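Local coordinates for protein N-(5'-phosphoribosyl)anthranilate isomerase (Jonesia denitrificans, PDB 4WUI) that probably catalyses the isomerisation of N-(5-phospho-beta-D-ribosyl)anthranilate to 1-(2-carboxyphenylamino)-1-deoxy-D-ribulose 5-phosphate, the third step of tryptophan biosynthesis from chorismate, at residues D165-T169 with T170-G174; E182-P185 with G186-D189; C9-D13 with P14-D18. One frame throughout, in Å; residues are numbered along the deposited sequence. Where two conformers were deposited one is given.

Interaction 1 (D165-T169 with T170-G174); sequences DAITT and TSPWG
Ser-171 N meets Ile-167 O at 2.9 Å where helix 163-170 ends, and the contact shows how a helix can close with its final carbonyl groups still supplied with donors. One residue earlier Thr-170 N donates to Ala-166 O, also at 2.9 Å, before the chain turns into a left-handed backbone conformation at Ser-171 (phi 47°). Along the serine side chain, CB passes Ile-167 O at 4.1 Å, a loose approach. OG, turned opposite the residue's own carbonyl carbon (chi1 -57°), reaches the helix through two waters. Water 1 lies 3.1 Å from Ser-171 OG and donates to Ile-167 O at 2.9 Å; water 2 sits 2.7 Å from the same hydroxyl and donates to Thr-169 O at 2.9 Å. Ile-167 O thus takes a backbone N-H and a water together. Two residues earlier, Asp-165 O likewise has two donors, the amide and the hydroxyl of Thr-169. Pro-172 adds an apolar contact, its ring against Ile-167, CG to CG1 at 4.3 Å, and it also rests on Trp-152 and Leu-154 of strand 152-155. A separate polar link joins Thr-170 OG1 to the indole NE1 of Trp-138. The chemistry implies a helix end served by more than its own amides: waters held by Ser-171 OG give Ile-167 O a second donor and supply Thr-169 O, the Thr-169 hydroxyl does the same for Asp-165 O, and proline, which has no amide hydrogen to continue the helix, carries the chain toward strand 174-177.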
loop_
_atom_site.group_PDB
_atom_site.type_symbol
_atom_site.label_atom_id
_atom_site.label_comp_id
_atom_site.label_asym_id
_atom_site.label_seq_id
_atom_site.Cartn_x
_atom_site.Cartn_y
_atom_site.Cartn_z
ATOM N N ASP A 165 -0.758 3.894 17.700
ATOM C CA ASP A 165 0.366 4.744 18.088
ATOM C C ASP A 165 0.886 5.491 16.854
ATOM O O ASP A 165 1.013 6.722 16.870
ATOM C CB ASP A 165 1.422 3.826 18.713
ATOM C CG ASP A 165 2.594 4.556 19.366
ATOM O OD1 ASP A 165 2.612 5.802 19.480
ATOM O OD2 ASP A 165 3.513 3.815 19.797
ATOM N N ALA A 166 1.158 4.759 15.769
ATOM C CA ALA A 166 1.674 5.364 14.563
ATOM C C ALA A 166 0.746 6.455 14.023
ATOM O O ALA A 166 1.182 7.555 13.669
ATOM C CB ALA A 166 1.908 4.315 13.459
ATOM N N ILE A 167 -0.554 6.162 13.941
ATOM C CA ILE A 167 -1.504 7.143 13.403
ATOM C C ILE A 167 -1.642 8.331 14.339
ATOM O O ILE A 167 -1.717 9.462 13.900
ATOM C CB ILE A 167 -2.868 6.488 13.117
ATOM C CG1 ILE A 167 -2.723 5.563 11.878
ATOM C CG2 ILE A 167 -3.970 7.546 12.888
ATOM C CD1 ILE A 167 -3.958 4.740 11.617
ATOM N N THR A 168 -1.712 8.077 15.638
ATOM C CA THR A 168 -1.884 9.173 16.595
ATOM C C THR A 168 -0.724 10.156 16.532
ATOM O O THR A 168 -0.910 11.374 16.553
ATOM C CB THR A 168 -2.034 8.599 18.021
ATOM O OG1 THR A 168 -3.223 7.809 18.115
ATOM C CG2 THR A 168 -2.132 9.695 19.056
ATOM N N THR A 169 0.488 9.618 16.458
ATOM C CA THR A 169 1.694 10.432 16.553
ATOM C C THR A 169 2.127 11.041 15.228
ATOM O O THR A 169 2.662 12.141 15.224
ATOM C CB THR A 169 2.866 9.691 17.206
ATOM O OG1 THR A 169 3.251 8.571 16.396
ATOM C CG2 THR A 169 2.526 9.249 18.629
ATOM N N THR A 170 1.910 10.332 14.122
ATOM C CA THR A 170 2.376 10.754 12.821
ATOM C C THR A 170 1.263 11.367 11.934
ATOM O O THR A 170 1.563 12.098 10.998
ATOM C CB THR A 170 3.118 9.573 12.111
ATOM O OG1 THR A 170 4.345 9.328 12.822
ATOM C CG2 THR A 170 3.506 9.853 10.713
ATOM N N SER A 171 0.005 11.082 12.250
ATOM C CA SER A 171 -1.139 11.664 11.523
ATOM C C SER A 171 -0.960 11.580 9.998
ATOM O O SER A 171 -1.067 12.562 9.296
ATOM C CB SER A 171 -1.377 13.122 11.974
ATOM O OG SER A 171 -1.581 13.210 13.368
ATOM N N PRO A 172 -0.720 10.375 9.470
ATOM C CA PRO A 172 -0.535 10.253 8.026
ATOM C C PRO A 172 -1.846 10.423 7.272
ATOM O O PRO A 172 -2.918 10.185 7.819
ATOM C CB PRO A 172 -0.025 8.822 7.858
ATOM C CG PRO A 172 -0.755 8.090 8.961
ATOM C CD PRO A 172 -0.764 9.078 10.139
ATOM N N TRP A 173 -1.772 10.729 5.983
ATOM C CA TRP A 173 -2.941 10.807 5.138
ATOM C C TRP A 173 -3.625 9.436 5.015
ATOM O O TRP A 173 -4.853 9.345 4.895
ATOM C CB TRP A 173 -2.511 11.395 3.784
ATOM C CG TRP A 173 -3.570 11.760 2.820
ATOM C CD1 TRP A 173 -4.079 13.008 2.645
ATOM C CD2 TRP A 173 -4.217 10.927 1.842
ATOM N NE1 TRP A 173 -4.986 13.019 1.635
ATOM C CE2 TRP A 173 -5.099 11.757 1.115
ATOM C CE3 TRP A 173 -4.097 9.577 1.484
ATOM C CZ2 TRP A 173 -5.864 11.270 0.062
ATOM C CZ3 TRP A 173 -4.879 9.104 0.445
ATOM C CH2 TRP A 173 -5.743 9.939 -0.245
ATOM N N GLY A 174 -2.832 8.365 5.045
ATOM C CA GLY A 174 -3.334 7.012 5.065
ATOM C C GLY A 174 -2.211 6.066 5.460
ATOM O O GLY A 174 -1.070 6.497 5.697
HETATM O O HOH W 1 -3.904 11.331 14.066
HETATM O O HOH W 2 0.909 14.115 14.005
#

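Interaction 2 (E182-P185 with G186-D189); sequences ESAP and GVKD
The carboxylate of Glu-182 is approached on both faces at one oxygen, OE2: Lys-188 NZ comes in at 2.8 Å on the anti side, 34° out of the plane, as a salt bridge, and Gly-186 N donates at 3.0 Å from above the opposite face, 66° out of the plane. The other oxygen, OE1, forms a salt bridge with Arg-38, so two cationic partners and an amide N-H would probably stabilise the negative charge of this buried group. Glu-182 reaches the turn because its chain is extended beyond CG; the lysine bends once, at chi2 (65°), and then runs straight, so that the two side chains cross obliquely with CE of Lys-188 3.7 Å from CG of Glu-182. The ammonium group is also bonded to Gly-10 O and Ser-178 OG, with Cys-9 O close by, which ties the pair to the barrel. Cutting Glu-182 back to an alanine is likely to leave the Gly-186 amide without this acceptor and Lys-188 and Arg-38 without their shared counter-charge. Around this grip the backbone closes on itself. Val-187 N donates to Ala-184 O at 2.8 Å across a type II turn, whose third position is taken by Gly-186 with its positive phi, and Ser-183 N donates to Val-187 O at 3.0 Å, nearly in line with the C=O. On the side of Ala-184 and Val-187, CB of the former meets CG2 of the latter at 4.1 Å. The register slips by one residue between Glu-182 and Ala-184. Such a geometry is that of a tight antiparallel beta hairpin with a beta bulge, here set in the loop that follows the eighth strand of a TIM barrel and ending at Asp-189, the N-cap of helix 190-204.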
loop_
_atom_site.group_PDB
_atom_site.type_symbol
_atom_site.label_atom_id
_atom_site.label_comp_id
_atom_site.label_asym_id
_atom_site.label_seq_id
_atom_site.Cartn_x
_atom_site.Cartn_y
_atom_site.Cartn_z
ATOM N N GLU A 182 -0.455 -10.743 8.234
ATOM C CA GLU A 182 -0.243 -12.086 7.713
ATOM C C GLU A 182 -0.128 -13.109 8.817
ATOM O O GLU A 182 0.436 -12.855 9.860
ATOM C CB GLU A 182 1.049 -12.148 6.902
ATOM C CG GLU A 182 0.885 -11.494 5.560
ATOM C CD GLU A 182 2.100 -11.527 4.664
ATOM O OE1 GLU A 182 3.226 -11.722 5.163
ATOM O OE2 GLU A 182 1.926 -11.375 3.426
ATOM N N SER A 183 -0.611 -14.313 8.533
ATOM C CA SER A 183 -0.277 -15.488 9.320
ATOM C C SER A 183 0.971 -16.197 8.778
ATOM O O SER A 183 1.625 -16.940 9.501
ATOM C CB SER A 183 -1.451 -16.467 9.341
ATOM O OG SER A 183 -1.864 -16.824 8.042
ATOM N N ALA A 184 1.286 -15.981 7.510
ATOM C CA ALA A 184 2.487 -16.500 6.862
ATOM C C ALA A 184 2.676 -15.623 5.629
ATOM O O ALA A 184 1.747 -14.964 5.197
ATOM C CB ALA A 184 2.283 -17.974 6.462
ATOM N N PRO A 185 3.873 -15.611 5.020
ATOM C CA PRO A 185 4.058 -14.742 3.851
ATOM C C PRO A 185 3.111 -15.123 2.743
ATOM O O PRO A 185 2.997 -16.300 2.382
ATOM C CB PRO A 185 5.516 -14.968 3.470
ATOM C CG PRO A 185 6.162 -15.372 4.771
ATOM C CD PRO A 185 5.132 -16.207 5.472
ATOM N N GLY A 186 2.404 -14.121 2.251
ATOM C CA GLY A 186 1.420 -14.317 1.233
ATOM C C GLY A 186 0.144 -14.906 1.746
ATOM O O GLY A 186 -0.659 -15.299 0.906
ATOM N N VAL A 187 -0.049 -15.022 3.073
ATOM C CA VAL A 187 -1.309 -15.525 3.597
ATOM C C VAL A 187 -1.883 -14.470 4.554
ATOM O O VAL A 187 -1.437 -14.335 5.699
ATOM C CB VAL A 187 -1.162 -16.871 4.322
ATOM C CG1 VAL A 187 -2.527 -17.398 4.704
ATOM C CG2 VAL A 187 -0.405 -17.881 3.432
ATOM N N LYS A 188 -2.861 -13.705 4.081
ATOM C CA LYS A 188 -3.475 -12.681 4.928
ATOM C C LYS A 188 -4.432 -13.351 5.904
ATOM O O LYS A 188 -5.152 -14.296 5.563
ATOM C CB LYS A 188 -4.151 -11.599 4.104
ATOM C CG LYS A 188 -3.321 -10.333 4.018
ATOM C CD LYS A 188 -2.020 -10.527 3.270
ATOM C CE LYS A 188 -1.146 -9.292 3.336
ATOM N NZ LYS A 188 0.099 -9.468 2.564
ATOM N N ASP A 189 -4.445 -12.837 7.129
ATOM C CA ASP A 189 -5.198 -13.393 8.245
ATOM C C ASP A 189 -6.425 -12.512 8.488
ATOM O O ASP A 189 -6.268 -11.368 8.906
ATOM C CB ASP A 189 -4.270 -13.381 9.473
ATOM C CG ASP A 189 -4.904 -13.999 10.711
ATOM O OD1 ASP A 189 -6.143 -14.003 10.820
ATOM O OD2 ASP A 189 -4.168 -14.507 11.593
#

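Interaction 3 (C9-D13 with P14-D18); sequences CGLTD and PHAID
Asp-13 grips the first turn of helix 14-22 with both its side chain and its carbonyl, a compact example of N-capping. Its OD1 accepts from Ala-16 N at 3.2 Å, the donor standing 56° above the carboxylate plane. The carbonyl oxygen of Asp-13 takes Ile-17 N at 3.1 Å, in the carbonyl plane, as the first regular helical bond; the bond from Ala-16 N to this same oxygen is weak. What allows the cap is the aspartate torsion: chi1 of 67° sets CG between its own N and carbonyl carbon, and the carboxylate swings over the helix start. There OD2 packs on CB of His-15 at 3.4 Å. The two side chains run alongside each other with their planes 62° apart, joined through water 3, which donates to Asp-13 OD1 at 2.8 Å and lies in the plane of the imidazole at its edge, 3.2 Å from His-15 ND1. Pro-14, at the first helical position, has no amide hydrogen that would need a cap. Negative charge at this end of a helix would probably be stabilised by the helix dipole. Beneath the polar cap comes an apolar layer: Leu-11 CD2 meets Ala-16 CB at 3.8 Å and Ile-17 CG1 at 4.2 Å, so the loop's leucine lies against the first turn of the helix. Leu-11 in turn touches Ile-28 of strand 27-32 and Lys-188 of strand 187-188. Ile-17 touches Phe-30 of strand 27-32 and Leu-48 of helix 42-50, so the beta-alpha loop from strand 5-8 into helix 14-22 is seated against the next beta-alpha unit of the barrel.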
loop_
_atom_site.group_PDB
_atom_site.type_symbol
_atom_site.label_atom_id
_atom_site.label_comp_id
_atom_site.label_asym_id
_atom_site.label_seq_id
_atom_site.Cartn_x
_atom_site.Cartn_y
_atom_site.Cartn_z
ATOM N N CYS A 9 -2.070 -4.570 1.499
ATOM C CA CYS A 9 -1.283 -4.912 0.327
ATOM C C CYS A 9 -0.919 -6.381 0.310
ATOM O O CYS A 9 -0.747 -7.002 1.338
ATOM C CB CYS A 9 -0.013 -4.061 0.274
ATOM S SG CYS A 9 0.693 -4.034 -1.395
ATOM N N GLY A 10 -0.745 -6.936 -0.874
ATOM C CA GLY A 10 -0.255 -8.289 -0.975
ATOM C C GLY A 10 -1.264 -9.364 -0.636
ATOM O O GLY A 10 -0.910 -10.348 0.017
ATOM N N LEU A 11 -2.507 -9.205 -1.098
ATOM C CA LEU A 11 -3.515 -10.238 -0.901
ATOM C C LEU A 11 -3.407 -11.265 -2.004
ATOM O O LEU A 11 -3.080 -10.959 -3.143
ATOM C CB LEU A 11 -4.911 -9.645 -0.873
ATOM C CG LEU A 11 -5.330 -9.072 0.518
ATOM C CD1 LEU A 11 -4.503 -7.941 0.995
ATOM C CD2 LEU A 11 -6.805 -8.714 0.511
ATOM N N THR A 12 -3.736 -12.515 -1.671
ATOM C CA THR A 12 -3.571 -13.604 -2.622
ATOM C C THR A 12 -4.765 -14.545 -2.743
ATOM O O THR A 12 -4.721 -15.464 -3.590
ATOM C CB THR A 12 -2.316 -14.430 -2.280
ATOM O OG1 THR A 12 -2.515 -15.024 -0.988
ATOM C CG2 THR A 12 -1.051 -13.593 -2.304
ATOM N N ASP A 13 -5.831 -14.339 -1.986
ATOM C CA ASP A 13 -6.966 -15.257 -2.072
ATOM C C ASP A 13 -8.270 -14.547 -1.730
ATOM O O ASP A 13 -8.270 -13.503 -1.056
ATOM C CB ASP A 13 -6.750 -16.557 -1.264
ATOM C CG ASP A 13 -6.700 -16.401 0.239
ATOM O OD1 ASP A 13 -6.533 -15.276 0.786
ATOM O OD2 ASP A 13 -6.877 -17.484 0.880
ATOM N N PRO A 14 -9.388 -15.139 -2.165
ATOM C CA PRO A 14 -10.701 -14.605 -1.787
ATOM C C PRO A 14 -10.923 -14.569 -0.288
ATOM O O PRO A 14 -11.643 -13.675 0.190
ATOM C CB PRO A 14 -11.681 -15.556 -2.492
ATOM C CG PRO A 14 -10.926 -15.940 -3.728
ATOM C CD PRO A 14 -9.522 -16.158 -3.232
ATOM N N HIS A 15 -10.355 -15.501 0.454
ATOM C CA HIS A 15 -10.553 -15.515 1.892
ATOM C C HIS A 15 -10.093 -14.171 2.493
ATOM O O HIS A 15 -10.749 -13.611 3.373
ATOM C CB HIS A 15 -9.732 -16.682 2.449
ATOM C CG HIS A 15 -10.030 -17.027 3.856
ATOM N ND1 HIS A 15 -9.128 -16.928 4.901
ATOM C CD2 HIS A 15 -11.156 -17.551 4.385
ATOM C CE1 HIS A 15 -9.698 -17.369 6.014
ATOM N NE2 HIS A 15 -10.930 -17.720 5.727
ATOM N N ALA A 16 -8.973 -13.652 2.004
ATOM C CA ALA A 16 -8.457 -12.352 2.442
ATOM C C ALA A 16 -9.275 -11.191 1.892
ATOM O O ALA A 16 -9.533 -10.232 2.620
ATOM C CB ALA A 16 -7.008 -12.230 2.065
ATOM N N ILE A 17 -9.678 -11.259 0.632
ATOM C CA ILE A 17 -10.515 -10.215 0.055
ATOM C C ILE A 17 -11.795 -10.075 0.857
ATOM O O ILE A 17 -12.219 -8.935 1.133
ATOM C CB ILE A 17 -10.815 -10.470 -1.438
ATOM C CG1 ILE A 17 -9.516 -10.315 -2.265
ATOM C CG2 ILE A 17 -11.897 -9.527 -1.950
ATOM C CD1 ILE A 17 -9.665 -10.654 -3.731
ATOM N N ASP A 18 -12.421 -11.193 1.235
ATOM C CA ASP A 18 -13.642 -11.123 2.002
ATOM C C ASP A 18 -13.430 -10.366 3.309
ATOM O O ASP A 18 -14.288 -9.560 3.721
ATOM C CB ASP A 18 -14.144 -12.547 2.327
ATOM C CG ASP A 18 -14.735 -13.265 1.138
ATOM O OD1 ASP A 18 -15.019 -12.599 0.129
ATOM O OD2 ASP A 18 -14.917 -14.499 1.233
HETATM O O HOH W 3 -6.458 -15.713 3.561
#

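How the interactions relate
Along the chain the order is interaction 3, interaction 1, interaction 2, all within one eight-stranded TIM barrel. Interactions 2 and 3 lie in the loops that follow strands 174-177 and 5-8, neighbours where the barrel closes. Their centres are about 9 Å apart, and they touch: Thr-12 OG1 is 2.7 Å from Gly-186 O, a probable hydrogen bond, and CB of Lys-188 packs on CB of Ala-16. Interaction 1 precedes strand 174-177, toward the other end of the barrel, with its centre about 24 and 25 Å from those of interactions 2 and 3. The linked pair thus joins first and last units on the side where TIM barrels carry their active sites.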